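Local structure of (R)-specific enoyl-CoA hydratase (5CPG) at residues 65-70 / 85-90; 117-122 / 128-133. The protein is an (R)-specific enoyl-CoA hydratase of the MaoC family, which probably adds water reversibly to trans-2-enoyl-CoA to give (R)-3-hydroxyacyl-CoA. All coordinates share one frame; numbering follows the deposited sequence.

Contact 1: residues 65-70 / 85-90; sequences ALISAA and QTLRFT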
ATOM      1  N   ALA A  65      -2.969  -1.879  -0.466  1.00  5.30           N
ATOM      2  CA  ALA A  65      -2.630  -3.138   0.138  1.00  5.01           C
ATOM      3  C   ALA A  65      -3.634  -4.255  -0.193  1.00  5.90           C
ATOM      4  O   ALA A  65      -3.240  -5.372  -0.545  1.00  6.39           O
ATOM      5  CB  ALA A  65      -2.499  -2.963   1.670  1.00  4.82           C
ATOM      6  N   LEU A  66      -4.915  -3.962  -0.058  1.00  6.99           N
ATOM      7  CA  LEU A  66      -5.959  -4.965  -0.329  1.00  5.19           C
ATOM      8  C   LEU A  66      -5.959  -5.373  -1.797  1.00  5.51           C
ATOM      9  O   LEU A  66      -6.052  -6.543  -2.102  1.00  7.06           O
ATOM     10  CB  LEU A  66      -7.336  -4.401   0.075  1.00  4.50           C
ATOM     11  CG  LEU A  66      -7.428  -4.138   1.583  1.00  9.50           C
ATOM     12  CD1 LEU A  66      -8.754  -3.463   1.884  1.00  9.08           C
ATOM     13  CD2 LEU A  66      -7.310  -5.474   2.348  1.00  8.68           C
ATOM     14  N   ILE A  67      -5.827  -4.393  -2.704  1.00  6.95           N
ATOM     15  CA  ILE A  67      -5.726  -4.679  -4.130  1.00  4.75           C
ATOM     16  C   ILE A  67      -4.565  -5.635  -4.400  1.00  6.19           C
ATOM     17  O   ILE A  67      -4.720  -6.603  -5.146  1.00  6.05           O
ATOM     18  CB  ILE A  67      -5.548  -3.387  -4.944  1.00  5.97           C
ATOM     19  CG1 ILE A  67      -6.894  -2.658  -5.013  1.00  7.83           C
ATOM     20  CG2 ILE A  67      -5.034  -3.684  -6.350  1.00  4.72           C
ATOM     21  CD1 ILE A  67      -6.791  -1.172  -5.508  1.00  6.51           C
ATOM     22  N   SER A  68      -3.406  -5.359  -3.800  1.00  6.08           N
ATOM     23  CA  SER A  68      -2.230  -6.191  -4.109  1.00  9.63           C
ATOM     24  C   SER A  68      -2.450  -7.606  -3.634  1.00  7.53           C
ATOM     25  O   SER A  68      -2.009  -8.554  -4.297  1.00  7.58           O
ATOM     26  CB  SER A  68      -0.953  -5.615  -3.487  1.00  6.22           C
ATOM     27  OG  SER A  68      -0.981  -5.698  -2.080  1.00  8.54           O
ATOM     28  N   ALA A  69      -3.131  -7.772  -2.500  1.00  4.86           N
ATOM     29  CA  ALA A  69      -3.372  -9.135  -1.980  1.00  5.77           C
ATOM     30  C   ALA A  69      -4.408  -9.864  -2.872  1.00  8.04           C
ATOM     31  O   ALA A  69      -4.304 -11.084  -3.077  1.00  9.44           O
ATOM     32  CB  ALA A  69      -3.832  -9.084  -0.517  1.00  5.22           C
ATOM     33  N   ALA A  70      -5.393  -9.127  -3.393  1.00  7.21           N
ATOM     34  CA  ALA A  70      -6.383  -9.742  -4.294  1.00  6.47           C
ATOM     35  C   ALA A  70      -5.684 -10.288  -5.513  1.00  5.69           C
ATOM     36  O   ALA A  70      -5.963 -11.379  -5.974  1.00  8.84           O
ATOM     37  CB  ALA A  70      -7.440  -8.736  -4.716  1.00  7.05           C
ATOM     38  N   GLN A  85       1.128  -0.123 -10.561  1.00  5.00           N
ATOM     39  CA  GLN A  85      -0.222   0.088 -10.058  1.00  4.95           C
ATOM     40  C   GLN A  85      -0.538   1.553 -10.074  1.00  6.54           C
ATOM     41  O   GLN A  85       0.253   2.392  -9.582  1.00  7.17           O
ATOM     42  CB  GLN A  85      -0.333  -0.474  -8.624  1.00 10.61           C
ATOM     43  CG  GLN A  85      -1.638  -0.163  -7.915  1.00  7.08           C
ATOM     44  CD  GLN A  85      -2.783  -1.025  -8.452  1.00  5.99           C
ATOM     45  OE1 GLN A  85      -2.692  -2.239  -8.439  1.00  6.03           O
ATOM     46  NE2 GLN A  85      -3.864  -0.383  -8.910  1.00  6.57           N
ATOM     47  N   THR A  86      -1.745   1.869 -10.545  1.00  8.48           N
ATOM     48  CA  THR A  86      -2.255   3.223 -10.424  0.50  7.08           C
ATOM     49  C   THR A  86      -3.450   3.242  -9.493  1.00  7.32           C
ATOM     50  O   THR A  86      -4.245   2.350  -9.507  1.00  7.86           O
ATOM     51  CB  THR A  86      -2.619   3.794 -11.804  0.50 11.43           C
ATOM     52  OG1 THR A  86      -1.457   3.710 -12.633  0.50 10.73           O
ATOM     53  CG2 THR A  86      -3.071   5.244 -11.719  0.50  7.47           C
ATOM     54  N   LEU A  87      -3.523   4.264  -8.679  1.00  8.12           N
ATOM     55  CA  LEU A  87      -4.611   4.398  -7.715  1.00  6.61           C
ATOM     56  C   LEU A  87      -5.188   5.796  -7.764  1.00 10.31           C
ATOM     57  O   LEU A  87      -4.456   6.804  -7.732  1.00 11.01           O
ATOM     58  CB  LEU A  87      -4.109   4.111  -6.282  1.00  7.13           C
ATOM     59  CG  LEU A  87      -3.561   2.702  -6.093  1.00  6.21           C
ATOM     60  CD1 LEU A  87      -2.758   2.643  -4.769  1.00 11.23           C
ATOM     61  CD2 LEU A  87      -4.703   1.697  -6.011  1.00  8.23           C
ATOM     62  N   ARG A  88      -6.508   5.882  -7.799  1.00  9.50           N
ATOM     63  CA  ARG A  88      -7.124   7.194  -7.570  1.00  7.25           C
ATOM     64  C   ARG A  88      -8.030   7.023  -6.360  1.00  9.03           C
ATOM     65  O   ARG A  88      -8.855   6.108  -6.322  1.00 11.80           O
ATOM     66  CB  ARG A  88      -7.895   7.642  -8.798  1.00 11.71           C
ATOM     67  CG  ARG A  88      -6.993   7.783 -10.021  1.00 15.24           C
ATOM     68  CD  ARG A  88      -7.741   7.993 -11.337  1.00 23.43           C
ATOM     69  NE  ARG A  88      -8.429   6.797 -11.860  1.00 23.91           N
ATOM     70  CZ  ARG A  88      -7.841   5.845 -12.592  1.00 25.73           C
ATOM     71  NH1 ARG A  88      -6.531   5.879 -12.873  1.00 25.33           N
ATOM     72  NH2 ARG A  88      -8.548   4.828 -13.040  1.00 20.01           N
ATOM     73  N   PHE A  89      -7.860   7.892  -5.377  1.00 10.28           N
ATOM     74  CA  PHE A  89      -8.586   7.801  -4.097  1.00 10.56           C
ATOM     75  C   PHE A  89      -9.821   8.708  -4.173  1.00 12.88           C
ATOM     76  O   PHE A  89      -9.719   9.934  -4.162  1.00 20.64           O
ATOM     77  CB  PHE A  89      -7.684   8.184  -2.923  1.00 11.47           C
ATOM     78  CG  PHE A  89      -6.399   7.388  -2.862  1.00 12.67           C
ATOM     79  CD1 PHE A  89      -6.379   6.090  -2.354  1.00  8.76           C
ATOM     80  CD2 PHE A  89      -5.203   7.954  -3.300  1.00 12.19           C
ATOM     81  CE1 PHE A  89      -5.209   5.355  -2.319  1.00  8.32           C
ATOM     82  CE2 PHE A  89      -4.027   7.252  -3.242  1.00 12.37           C
ATOM     83  CZ  PHE A  89      -4.004   5.951  -2.775  1.00  6.79           C
ATOM     84  N   THR A  90     -10.976   8.076  -4.279  1.00 12.97           N
ATOM     85  CA  THR A  90     -12.217   8.767  -4.637  1.00 11.85           C
ATOM     86  C   THR A  90     -13.008   9.194  -3.431  1.00 17.12           C
ATOM     87  O   THR A  90     -13.516  10.314  -3.364  1.00 15.30           O
ATOM     88  CB  THR A  90     -13.077   7.860  -5.490  1.00  8.89           C
ATOM     89  OG1 THR A  90     -12.276   7.366  -6.555  1.00 21.91           O
ATOM     90  CG2 THR A  90     -14.261   8.679  -6.105  1.00 17.66           C
TER

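Contact 2: residues 117-122 / 128-133; sequences ATRVFN and VVDGEA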
ATOM      1  N   ALA A 117      -8.099  -4.134 -14.175  1.00  9.00           N
ATOM      2  CA  ALA A 117      -8.779  -3.038 -13.508  1.00  6.57           C
ATOM      3  C   ALA A 117      -8.834  -3.381 -12.012  1.00  8.82           C
ATOM      4  O   ALA A 117      -9.005  -4.546 -11.676  1.00  8.69           O
ATOM      5  CB  ALA A 117     -10.184  -2.845 -14.055  1.00 16.17           C
ATOM      6  N   THR A 118      -8.647  -2.396 -11.135  1.00  7.18           N
ATOM      7  CA  THR A 118      -8.598  -2.660  -9.691  1.00  8.86           C
ATOM      8  C   THR A 118      -9.477  -1.635  -8.996  1.00  6.80           C
ATOM      9  O   THR A 118      -9.067  -0.512  -8.770  1.00  9.36           O
ATOM     10  CB  THR A 118      -7.143  -2.612  -9.137  1.00  8.67           C
ATOM     11  OG1 THR A 118      -6.598  -1.311  -9.381  1.00  7.19           O
ATOM     12  CG2 THR A 118      -6.258  -3.637  -9.845  1.00  5.27           C
ATOM     13  N   ARG A 119     -10.733  -1.994  -8.709  1.00  7.30           N
ATOM     14  CA  ARG A 119     -11.689  -1.055  -8.143  1.00  6.48           C
ATOM     15  C   ARG A 119     -12.006  -1.472  -6.718  1.00  6.56           C
ATOM     16  O   ARG A 119     -11.979  -2.674  -6.425  1.00 11.66           O
ATOM     17  CB  ARG A 119     -12.993  -1.031  -8.966  1.00  8.92           C
ATOM     18  CG  ARG A 119     -12.740  -0.850 -10.487  1.00 16.61           C
ATOM     19  CD  ARG A 119     -13.956  -1.283 -11.320  1.00 17.83           C
ATOM     20  NE  ARG A 119     -13.637  -1.254 -12.768  1.00 19.57           N
ATOM     21  CZ  ARG A 119     -13.797  -2.273 -13.613  1.00 16.77           C
ATOM     22  NH1 ARG A 119     -14.321  -3.428 -13.218  1.00 22.12           N
ATOM     23  NH2 ARG A 119     -13.476  -2.115 -14.892  1.00 26.73           N
ATOM     24  N   VAL A 120     -12.319  -0.505  -5.871  1.00  8.31           N
ATOM     25  CA  VAL A 120     -12.681  -0.834  -4.482  1.00  4.81           C
ATOM     26  C   VAL A 120     -13.971  -0.105  -4.154  1.00  7.52           C
ATOM     27  O   VAL A 120     -14.108   1.095  -4.403  1.00  9.05           O
ATOM     28  CB  VAL A 120     -11.607  -0.412  -3.440  1.00  9.59           C
ATOM     29  CG1 VAL A 120     -12.018  -0.932  -2.039  1.00  4.66           C
ATOM     30  CG2 VAL A 120     -10.252  -0.959  -3.826  1.00 11.41           C
ATOM     31  N   PHE A 121     -14.907  -0.856  -3.572  1.00 10.30           N
ATOM     32  CA  PHE A 121     -16.211  -0.321  -3.182  1.00  9.56           C
ATOM     33  C   PHE A 121     -16.458  -0.537  -1.717  1.00  8.81           C
ATOM     34  O   PHE A 121     -15.997  -1.523  -1.160  1.00 10.52           O
ATOM     35  CB  PHE A 121     -17.339  -1.007  -3.961  1.00  9.17           C
ATOM     36  CG  PHE A 121     -17.226  -0.845  -5.443  1.00 14.86           C
ATOM     37  CD1 PHE A 121     -16.518  -1.770  -6.166  1.00  9.99           C
ATOM     38  CD2 PHE A 121     -17.779   0.253  -6.086  1.00 11.33           C
ATOM     39  CE1 PHE A 121     -16.361  -1.650  -7.559  1.00 19.28           C
ATOM     40  CE2 PHE A 121     -17.637   0.394  -7.512  1.00 13.74           C
ATOM     41  CZ  PHE A 121     -16.931  -0.561  -8.223  1.00 11.74           C
ATOM     42  N   ASN A 122     -17.232   0.353  -1.125  1.00 10.81           N
ATOM     43  CA  ASN A 122     -17.599   0.187   0.272  1.00 14.42           C
ATOM     44  C   ASN A 122     -18.964  -0.483   0.377  1.00 24.10           C
ATOM     45  O   ASN A 122     -19.578  -0.851  -0.630  1.00 12.65           O
ATOM     46  CB  ASN A 122     -17.577   1.522   1.024  1.00 11.02           C
ATOM     47  CG  ASN A 122     -18.615   2.535   0.517  1.00 14.36           C
ATOM     48  OD1 ASN A 122     -19.587   2.178  -0.135  1.00 16.64           O
ATOM     49  ND2 ASN A 122     -18.399   3.805   0.828  1.00 10.04           N
ATOM     50  N   VAL A 128     -14.572   3.669  -3.694  1.00 10.82           N
ATOM     51  CA  VAL A 128     -13.624   4.425  -2.883  1.00  9.23           C
ATOM     52  C   VAL A 128     -12.253   4.555  -3.556  1.00 11.77           C
ATOM     53  O   VAL A 128     -11.531   5.497  -3.304  1.00  8.93           O
ATOM     54  CB  VAL A 128     -13.482   3.815  -1.493  1.00 12.20           C
ATOM     55  CG1 VAL A 128     -14.828   3.847  -0.784  1.00 13.01           C
ATOM     56  CG2 VAL A 128     -12.969   2.412  -1.554  1.00 12.65           C
ATOM     57  N   VAL A 129     -11.951   3.640  -4.452  1.00 10.27           N
ATOM     58  CA  VAL A 129     -10.689   3.674  -5.210  1.00 10.02           C
ATOM     59  C   VAL A 129     -10.933   3.182  -6.618  1.00  6.94           C
ATOM     60  O   VAL A 129     -11.655   2.216  -6.843  1.00 10.57           O
ATOM     61  CB  VAL A 129      -9.566   2.788  -4.526  1.00  9.70           C
ATOM     62  CG1 VAL A 129      -8.361   2.596  -5.442  1.00 13.08           C
ATOM     63  CG2 VAL A 129      -9.138   3.408  -3.270  1.00 12.18           C
ATOM     64  N   ASP A 130     -10.299   3.854  -7.580  1.00  6.72           N
ATOM     65  CA  ASP A 130     -10.282   3.375  -8.940  1.00 11.71           C
ATOM     66  C   ASP A 130      -8.831   3.228  -9.353  1.00  7.15           C
ATOM     67  O   ASP A 130      -7.955   3.929  -8.845  1.00 11.02           O
ATOM     68  CB  ASP A 130     -11.008   4.358  -9.872  1.00 12.77           C
ATOM     69  CG  ASP A 130     -11.292   3.768 -11.218  1.00 16.41           C
ATOM     70  OD1 ASP A 130     -11.477   2.534 -11.306  1.00 16.70           O
ATOM     71  OD2 ASP A 130     -11.286   4.538 -12.206  1.00 18.97           O
ATOM     72  N   GLY A 131      -8.569   2.352 -10.294  1.00  8.38           N
ATOM     73  CA  GLY A 131      -7.188   2.218 -10.733  1.00 13.21           C
ATOM     74  C   GLY A 131      -6.961   1.025 -11.613  1.00 12.96           C
ATOM     75  O   GLY A 131      -7.875   0.294 -11.968  1.00  9.62           O
ATOM     76  N   GLU A 132      -5.702   0.828 -11.997  1.00 10.96           N
ATOM     77  CA  GLU A 132      -5.372  -0.313 -12.810  1.00  6.67           C
ATOM     78  C   GLU A 132      -3.967  -0.829 -12.461  1.00  8.86           C
ATOM     79  O   GLU A 132      -3.116  -0.066 -11.996  1.00  8.31           O
ATOM     80  CB  GLU A 132      -5.485   0.061 -14.307  1.00 16.91           C
ATOM     81  CG  GLU A 132      -4.886   1.436 -14.688  1.00 22.15           C
ATOM     82  CD  GLU A 132      -5.800   2.684 -14.418  1.00 33.30           C
ATOM     83  OE1 GLU A 132      -7.050   2.562 -14.337  1.00 32.63           O
ATOM     84  OE2 GLU A 132      -5.246   3.813 -14.307  1.00 25.70           O
ATOM     85  N   ALA A 133      -3.777  -2.136 -12.614  1.00  8.38           N
ATOM     86  CA  ALA A 133      -2.497  -2.777 -12.347  1.00  9.67           C
ATOM     87  C   ALA A 133      -1.880  -3.302 -13.639  1.00 12.25           C
ATOM     88  O   ALA A 133      -2.606  -3.712 -14.550  1.00  9.47           O
ATOM     89  CB  ALA A 133      -2.689  -3.934 -11.378  1.00  8.66           C
TER
HETATM   90  O   HOH W   1     -11.499   1.028 -13.699  1.00 32.01           O

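Contact 1: residues 65-70 / 85-90
Segment 65-70 of helix 62-73 packs on segment 85-90 of strand 81-89 through Ile67, which meets Gln85 and Leu87; no hydrogen bond joins the two segments. This is the hotdog fold: the long helix is the sausage and the antiparallel sheet is the bun. All three touching residues are buried, yet the contact is small, about 104 Å² in all. The CB atoms of all three point across the gap. Ile67 reaches out with two branches, one for each residue of the strand. Ile67 CG2 lies anti to the backbone N and comes to 3.5 Å from Gln85 OE1, with the two side chains crossing at a slant. Ile67 CG2 is also near Gln85 CD, at 4.1 Å, so it rests against the oxygen end of the amide.

Gln85 bends at chi2 (75°), which brings its amide to the carbonyl of the next residue. Gln85 NE2 gives a hydrogen bond to Thr86 O at 2.8 Å; the nitrogen sits above the carbonyl plane, while Thr86 O lies close to the plane of the Gln85 amide. Gln85 OE1 bonds to Tyr82 OH. Partners at both ends fix the rotation of this buried amide, so the methyl of Ile67 rests against a polar group whose needs are already met.

Residues 85-88 also pair with a strand of the second subunit, so the sheet runs on across the dimer interface. Leu87 packs on Val129 of strand 127-136 as well as on the helix. The other branch of Ile67 runs from CG1 to CD1. It and Leu87 run past one another, heading opposite ways, and they touch methyl to methyl: Ile67 CD1 ends 3.6 Å from Leu87 CD2.

Contact 2: residues 117-122 / 128-133
Thr118 N gives a hydrogen bond to Gly131 O at 2.9 Å, nearly straight at 166° although the nitrogen stands well above the carbonyl plane. Two residues on, Val120 N bonds to Val129 O at 3.0 Å. Val129 O has a second donor in Gln127 NE2, and Arg119 CA adds a CA-H...O contact to it. Val120 O also takes two donors. Val128 N bonds to Val120 O at 2.7 Å; Val129 N makes a weak bond to Val120 O, at 3.3 Å.

Val128 and Val129 thus both face Val120, a classic beta bulge in the antiparallel hairpin of strands 113-121 and 127-136. These are neighbouring strands of the hotdog sheet. The bulge sets two valines against one: Val120 CG1 meets Val128 CG2 at 3.5 Å, and Val120 CG2 lies alongside Val129 CB. Val120 also packs on Ile67 of helix 62-73.

The side chains of Arg119 and Asp130 run side by side in the same direction, but their charged groups do not touch. A water spans them. It accepts from Arg119 NE at 3.3 Å and donates to Asp130 OD1 at 2.8 Å. The main charge partners lie on the flanking strands: Arg119 NH1 forms salt bridges with Glu102 and Glu104, and Asp130 OD2 forms one with Arg88. Ala117 CB covers one face of the guanidinium, toward its rim.

The backbone of Gly131 takes a conformation suited to glycine, since a side chain would collide with the carbonyl O of Asp130. Thr118 has OG1 between its backbone N and carbonyl carbon (chi1 60°), which places the hydroxyl beside Gly131, where it accepts from Gln85 NE2. Thr118 CG2 packs on Ala133 CB at 3.9 Å.

From the N terminus, strand 16-22 and two helices precede helix 62-73, which strand 81-89 follows. Contact 1 closes the 14-residue connection between segments 65-70 and 85-90. The chain then crosses to strand 98-109 before contact 2 closes the short turn between 117-122 and 128-133. The two loops follow in series; they neither nest nor cross. In space they adjoin, with centres about 6 Å apart. Strand 127-136 lies between strands 113-121 and 81-89, and probable backbone hydrogen bonds, such as Thr90 N to Val128 O, tie the contacts together. Contact 1 joins the central helix to the strand at the dimer interface; contact 2 joins two strands further into the same sheet.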